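Local coordinates for protein glycosyltransferase (Streptomyces viridochromogenes, PDB 2IUY) that probably transfers a sugar from a nucleotide donor, as a retaining GT4-family glycosyltransferase involved in biosynthesis of the antibiotic avilamycin A, at residues Val87-Ser92 against Ile108-Phe113; Gly122-Ser127 against Asp139-Pro144. All coordinates share one frame; numbering follows the deposited sequence.

Contact 1 of 2, residues Val87-Ser92 against Ile108-Phe113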
loop_
_atom_site.group_PDB
_atom_site.type_symbol
_atom_site.label_atom_id
_atom_site.label_comp_id
_atom_site.label_asym_id
_atom_site.label_seq_id
_atom_site.Cartn_x
_atom_site.Cartn_y
_atom_site.Cartn_z
ATOM N N VAL A 87 0.874 0.899 23.031
ATOM C CA VAL A 87 1.166 0.077 21.858
ATOM C C VAL A 87 2.123 0.855 20.983
ATOM O O VAL A 87 1.891 2.040 20.695
ATOM C CB VAL A 87 -0.147 -0.171 20.982
ATOM C CG1 VAL A 87 0.166 -0.934 19.682
ATOM C CG2 VAL A 87 -1.242 -0.916 21.777
ATOM N N VAL A 88 3.195 0.188 20.571
ATOM C CA VAL A 88 4.045 0.660 19.479
ATOM C C VAL A 88 3.796 -0.234 18.280
ATOM O O VAL A 88 4.064 -1.402 18.330
ATOM C CB VAL A 88 5.552 0.639 19.858
ATOM C CG1 VAL A 88 6.464 0.943 18.653
ATOM C CG2 VAL A 88 5.807 1.653 20.987
ATOM N N HIS A 89 3.286 0.354 17.205
ATOM C CA HIS A 89 2.924 -0.347 15.994
ATOM C C HIS A 89 3.844 0.120 14.872
ATOM O O HIS A 89 3.679 1.231 14.333
ATOM C CB HIS A 89 1.430 -0.066 15.697
ATOM C CG HIS A 89 0.878 -0.833 14.539
ATOM N ND1 HIS A 89 -0.458 -0.771 14.190
ATOM C CD2 HIS A 89 1.469 -1.643 13.624
ATOM C CE1 HIS A 89 -0.672 -1.553 13.141
ATOM N NE2 HIS A 89 0.483 -2.080 12.772
ATOM N N ASP A 90 4.827 -0.738 14.573
ATOM C CA ASP A 90 5.881 -0.520 13.632
ATOM C C ASP A 90 5.458 -0.838 12.198
ATOM O O ASP A 90 4.976 -1.917 11.893
ATOM C CB ASP A 90 7.172 -1.306 14.023
ATOM C CG ASP A 90 8.375 -0.913 13.145
ATOM O OD1 ASP A 90 8.454 0.283 12.776
ATOM O OD2 ASP A 90 9.198 -1.778 12.759
ATOM N N HIS A 91 5.650 0.149 11.319
ATOM C CA HIS A 91 5.482 -0.029 9.878
ATOM C C HIS A 91 6.791 0.127 9.136
ATOM O O HIS A 91 6.784 0.101 7.935
ATOM C CB HIS A 91 4.488 1.016 9.331
ATOM C CG HIS A 91 3.093 0.804 9.834
ATOM N ND1 HIS A 91 2.141 0.120 9.117
ATOM C CD2 HIS A 91 2.520 1.128 11.020
ATOM C CE1 HIS A 91 1.018 0.087 9.811
ATOM N NE2 HIS A 91 1.221 0.698 10.968
ATOM N N SER A 92 7.903 0.351 9.846
ATOM C CA SER A 92 9.207 0.652 9.224
ATOM C C SER A 92 10.002 -0.572 8.734
ATOM O O SER A 92 11.065 -0.395 8.162
ATOM C CB SER A 92 10.095 1.385 10.218
ATOM O OG SER A 92 10.584 0.470 11.166
ATOM N N ILE A 108 3.878 -4.311 18.227
ATOM C CA ILE A 108 3.261 -4.959 17.066
ATOM C C ILE A 108 3.835 -4.370 15.782
ATOM O O ILE A 108 4.227 -3.193 15.739
ATOM C CB ILE A 108 1.663 -4.832 17.096
ATOM C CG1 ILE A 108 1.011 -5.797 16.075
ATOM C CG2 ILE A 108 1.188 -3.349 16.947
ATOM C CD1 ILE A 108 -0.529 -5.980 16.243
ATOM N N SER A 109 3.884 -5.187 14.728
ATOM C CA SER A 109 4.361 -4.679 13.407
ATOM C C SER A 109 3.352 -4.955 12.314
ATOM O O SER A 109 2.690 -5.966 12.361
ATOM C CB SER A 109 5.721 -5.345 13.013
ATOM O OG SER A 109 6.703 -5.150 14.036
ATOM N N SER A 110 3.282 -4.088 11.304
ATOM C CA SER A 110 2.701 -4.472 10.000
ATOM C C SER A 110 3.893 -4.616 9.049
ATOM O O SER A 110 4.609 -3.654 8.780
ATOM C CB SER A 110 1.764 -3.408 9.430
ATOM O OG SER A 110 0.577 -3.243 10.172
ATOM N N HIS A 111 4.090 -5.819 8.550
ATOM C CA HIS A 111 5.090 -6.093 7.530
ATOM C C HIS A 111 4.672 -5.702 6.120
ATOM O O HIS A 111 3.698 -6.228 5.583
ATOM C CB HIS A 111 5.511 -7.562 7.565
ATOM C CG HIS A 111 6.886 -7.767 7.017
ATOM N ND1 HIS A 111 7.948 -6.966 7.390
ATOM C CD2 HIS A 111 7.363 -8.620 6.077
ATOM C CE1 HIS A 111 9.024 -7.332 6.719
ATOM N NE2 HIS A 111 8.696 -8.331 5.916
ATOM N N HIS A 112 5.431 -4.790 5.534
ATOM C CA HIS A 112 5.157 -4.297 4.188
ATOM C C HIS A 112 6.196 -4.755 3.144
ATOM O O HIS A 112 6.330 -4.126 2.068
ATOM C CB HIS A 112 5.067 -2.771 4.231
ATOM C CG HIS A 112 4.014 -2.276 5.199
ATOM N ND1 HIS A 112 2.691 -2.645 5.098
ATOM C CD2 HIS A 112 4.089 -1.436 6.257
ATOM C CE1 HIS A 112 1.997 -2.078 6.068
ATOM N NE2 HIS A 112 2.817 -1.316 6.774
ATOM N N PHE A 113 6.935 -5.821 3.454
ATOM C CA PHE A 113 8.068 -6.200 2.559
ATOM C C PHE A 113 8.013 -7.668 2.101
ATOM O O PHE A 113 7.428 -8.500 2.775
ATOM C CB PHE A 113 9.425 -5.840 3.218
ATOM C CG PHE A 113 9.604 -4.394 3.424
ATOM C CD1 PHE A 113 10.030 -3.587 2.392
ATOM C CD2 PHE A 113 9.315 -3.809 4.657
ATOM C CE1 PHE A 113 10.167 -2.199 2.568
ATOM C CE2 PHE A 113 9.478 -2.446 4.850
ATOM C CZ PHE A 113 9.894 -1.642 3.810
HETATM O O HOH W 1 9.166 -4.376 13.413
HETATM O O HOH W 2 6.929 -3.078 7.259
#
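Two neighbouring parallel strands in the N-terminal Rossmann-like sheet of this GT-B fold, 87-90 and 106-111, meet here near their C-terminal ends. Ile108 N donates almost along the C=O axis of Val88 O at 2.9 Å. Asp90 then sits between two residues of the other strand, its N giving to Ile108 O and its O taking Ser110 N, each at 2.8 Å. On the face that bears His89 and Ile108, the two side chains run side by side, and Ile108 CG2 lies 3.5 Å from His89 CG. The His89 side chain extends with CG anti to the backbone N (chi1 -175°), which places NE2 2.8 Å from Ser110 OG in a hydrogen bond. Tyr332 and Tyr328 of helix 321-336 bond His89 ND1 and Ser110 OG respectively, so both ring nitrogens of this buried imidazole are engaged and its rotation is fixed. On the opposite face, Asp90 OD2 reaches Ser109 OG through a water, while OD1 accepts Ser92 N, closing an Asx turn, from above the carboxylate plane, and takes the Ser92 hydroxyl (OG, 2.7 Å) on its syn lone pair. Beyond the strands, His91 and His112 come rim to rim with planes 14° apart. Ring NH-to-nitrogen pairing between them requires one nitrogen to lack a proton, which probably disfavours both rings being charged. Ser110 O lies 3.3 Å above the plane of the His112 ring, toward its rim, while His112 NE2 meets His91 ND1 at 2.8 Å in a fairly straight bond (166°).

Contact 2 of 2, residues Gly122-Ser127 against Asp139-Pro144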
loop_
_atom_site.group_PDB
_atom_site.type_symbol
_atom_site.label_atom_id
_atom_site.label_comp_id
_atom_site.label_asym_id
_atom_site.label_seq_id
_atom_site.Cartn_x
_atom_site.Cartn_y
_atom_site.Cartn_z
ATOM N N GLY A 122 5.031 -10.798 17.144
ATOM C CA GLY A 122 4.047 -9.731 17.110
ATOM C C GLY A 122 3.924 -9.111 15.723
ATOM O O GLY A 122 3.342 -8.037 15.585
ATOM N N CYS A 123 4.441 -9.800 14.696
ATOM C CA CYS A 123 4.285 -9.361 13.300
ATOM C C CYS A 123 2.925 -9.761 12.680
ATOM O O CYS A 123 2.468 -10.886 12.856
ATOM C CB CYS A 123 5.419 -9.901 12.397
ATOM S SG CYS A 123 5.722 -8.880 10.869
ATOM N N THR A 124 2.322 -8.839 11.921
ATOM C CA THR A 124 1.139 -9.125 11.090
ATOM C C THR A 124 1.521 -8.985 9.616
ATOM O O THR A 124 2.453 -8.244 9.273
ATOM C CB THR A 124 -0.064 -8.125 11.350
ATOM O OG1 THR A 124 0.268 -6.842 10.805
ATOM C CG2 THR A 124 -0.385 -7.973 12.830
ATOM N N TYR A 125 0.768 -9.648 8.742
ATOM C CA TYR A 125 1.062 -9.649 7.316
ATOM C C TYR A 125 -0.137 -9.140 6.544
ATOM O O TYR A 125 -1.272 -9.342 6.977
ATOM C CB TYR A 125 1.487 -11.071 6.880
ATOM C CG TYR A 125 2.712 -11.526 7.667
ATOM C CD1 TYR A 125 3.997 -11.308 7.178
ATOM C CD2 TYR A 125 2.588 -12.151 8.908
ATOM C CE1 TYR A 125 5.133 -11.694 7.888
ATOM C CE2 TYR A 125 3.736 -12.531 9.651
ATOM C CZ TYR A 125 4.985 -12.305 9.137
ATOM O OH TYR A 125 6.125 -12.697 9.850
ATOM N N SER A 126 0.087 -8.458 5.413
ATOM C CA SER A 126 -1.084 -7.938 4.667
ATOM C C SER A 126 -1.762 -9.010 3.812
ATOM O O SER A 126 -2.893 -8.810 3.335
ATOM C CB SER A 126 -0.777 -6.669 3.847
ATOM O OG SER A 126 0.525 -6.713 3.327
ATOM N N SER A 127 -1.091 -10.146 3.616
ATOM C CA SER A 127 -1.699 -11.240 2.863
ATOM C C SER A 127 -1.220 -12.610 3.347
ATOM O O SER A 127 -0.179 -12.726 3.966
ATOM C CB SER A 127 -1.470 -11.056 1.354
ATOM O OG SER A 127 -0.098 -11.217 0.998
ATOM N N ASP A 139 -0.458 -18.694 13.452
ATOM C CA ASP A 139 -1.078 -17.818 14.428
ATOM C C ASP A 139 -0.756 -16.303 14.246
ATOM O O ASP A 139 -1.273 -15.472 15.007
ATOM C CB ASP A 139 -0.782 -18.316 15.873
ATOM C CG ASP A 139 -2.015 -18.224 16.771
ATOM O OD1 ASP A 139 -3.115 -18.251 16.200
ATOM O OD2 ASP A 139 -1.903 -18.086 18.011
ATOM N N ALA A 140 0.081 -15.959 13.246
ATOM C CA ALA A 140 0.270 -14.531 12.849
ATOM C C ALA A 140 -0.932 -13.981 12.064
ATOM O O ALA A 140 -1.353 -14.560 11.074
ATOM C CB ALA A 140 1.583 -14.324 12.061
ATOM N N PRO A 141 -1.486 -12.854 12.514
ATOM C CA PRO A 141 -2.653 -12.297 11.834
ATOM C C PRO A 141 -2.320 -11.816 10.429
ATOM O O PRO A 141 -1.209 -11.343 10.157
ATOM C CB PRO A 141 -3.042 -11.077 12.705
ATOM C CG PRO A 141 -2.317 -11.264 13.997
ATOM C CD PRO A 141 -1.082 -12.044 13.684
ATOM N N VAL A 142 -3.298 -11.981 9.550
ATOM C CA VAL A 142 -3.248 -11.449 8.233
ATOM C C VAL A 142 -4.314 -10.362 8.186
ATOM O O VAL A 142 -5.507 -10.619 8.441
ATOM C CB VAL A 142 -3.467 -12.544 7.171
ATOM C CG1 VAL A 142 -3.716 -11.912 5.840
ATOM C CG2 VAL A 142 -2.244 -13.454 7.095
ATOM N N ILE A 143 -3.867 -9.132 7.936
ATOM C CA ILE A 143 -4.770 -8.003 7.960
ATOM C C ILE A 143 -4.405 -7.148 6.764
ATOM O O ILE A 143 -3.320 -6.609 6.730
ATOM C CB ILE A 143 -4.716 -7.163 9.313
ATOM C CG1 ILE A 143 -5.066 -8.001 10.553
ATOM C CG2 ILE A 143 -5.684 -6.022 9.235
ATOM C CD1 ILE A 143 -4.822 -7.242 11.887
ATOM N N PRO A 144 -5.295 -7.064 5.754
ATOM C CA PRO A 144 -4.907 -6.406 4.496
ATOM C C PRO A 144 -4.821 -4.896 4.638
ATOM O O PRO A 144 -5.187 -4.342 5.719
ATOM C CB PRO A 144 -6.018 -6.868 3.526
ATOM C CG PRO A 144 -7.224 -7.050 4.399
ATOM C CD PRO A 144 -6.665 -7.634 5.678
HETATM O O HOH W 3 -0.724 -6.383 8.305
#
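Tyr125 turns the edge of its ring to the 139-144 segment: CG stands anti to the carbonyl carbon (chi1 -59°), and Ala140 CB lies in the ring plane, 3.7 Å from CE2. One residue earlier, Thr124 and Pro141 cross at about a right angle, with the methyl CG2 of Thr124 4.0 Å from Pro141 CG. Farther along, Val142 brings its branch CG1 against the backbone of the next segment's end, 3.6 Å from Ser127 C. The backbones between these groups form a single beta bridge at Tyr125 and Val142. Tyr125 N donates to Pro141 O at 3.0 Å, and Ile143 N returns the bond to Tyr125 O at 2.8 Å. A water held by Thr124 OG1 at 2.7 Å also donates to Ile143 O; the same hydroxyl bonds Ser109 O of the adjoining strand. Beyond the bridge, Ser126 CA points its hydrogen almost straight at Ile143 O (171° at the hydrogen). The irregular 139-144 segment thus lies along the sheet's last strand, 123-125, after helix 128-133, whose Arg131 packs on Tyr125 and Val142, while Thr124, Pro141 and Pro144 touch helix 321-336.

In the fold
Contacts 1 and 2 follow one another in the chain and belong to one sheet, their centres 10 Å apart. Strand 106-111 joins them: Ser109 O and Thr124 N are 2.9 Å apart and His111 N and Thr124 O 3.0 Å, both probable hydrogen bonds. Helix 321-336 packs on both, with Tyr328 touching His89 of contact 1 and Thr124 of contact 2. Between side chains, UDP-binding Thr256 is about 8 Å from His112 and about 9 Å from Ser126, and UDP-binding Tyr29 about 8 Å from Phe113. These distances place the C-terminal ends of the strands near the UDP site, as in other GT-B enzymes, although no UDP is bound to this chain.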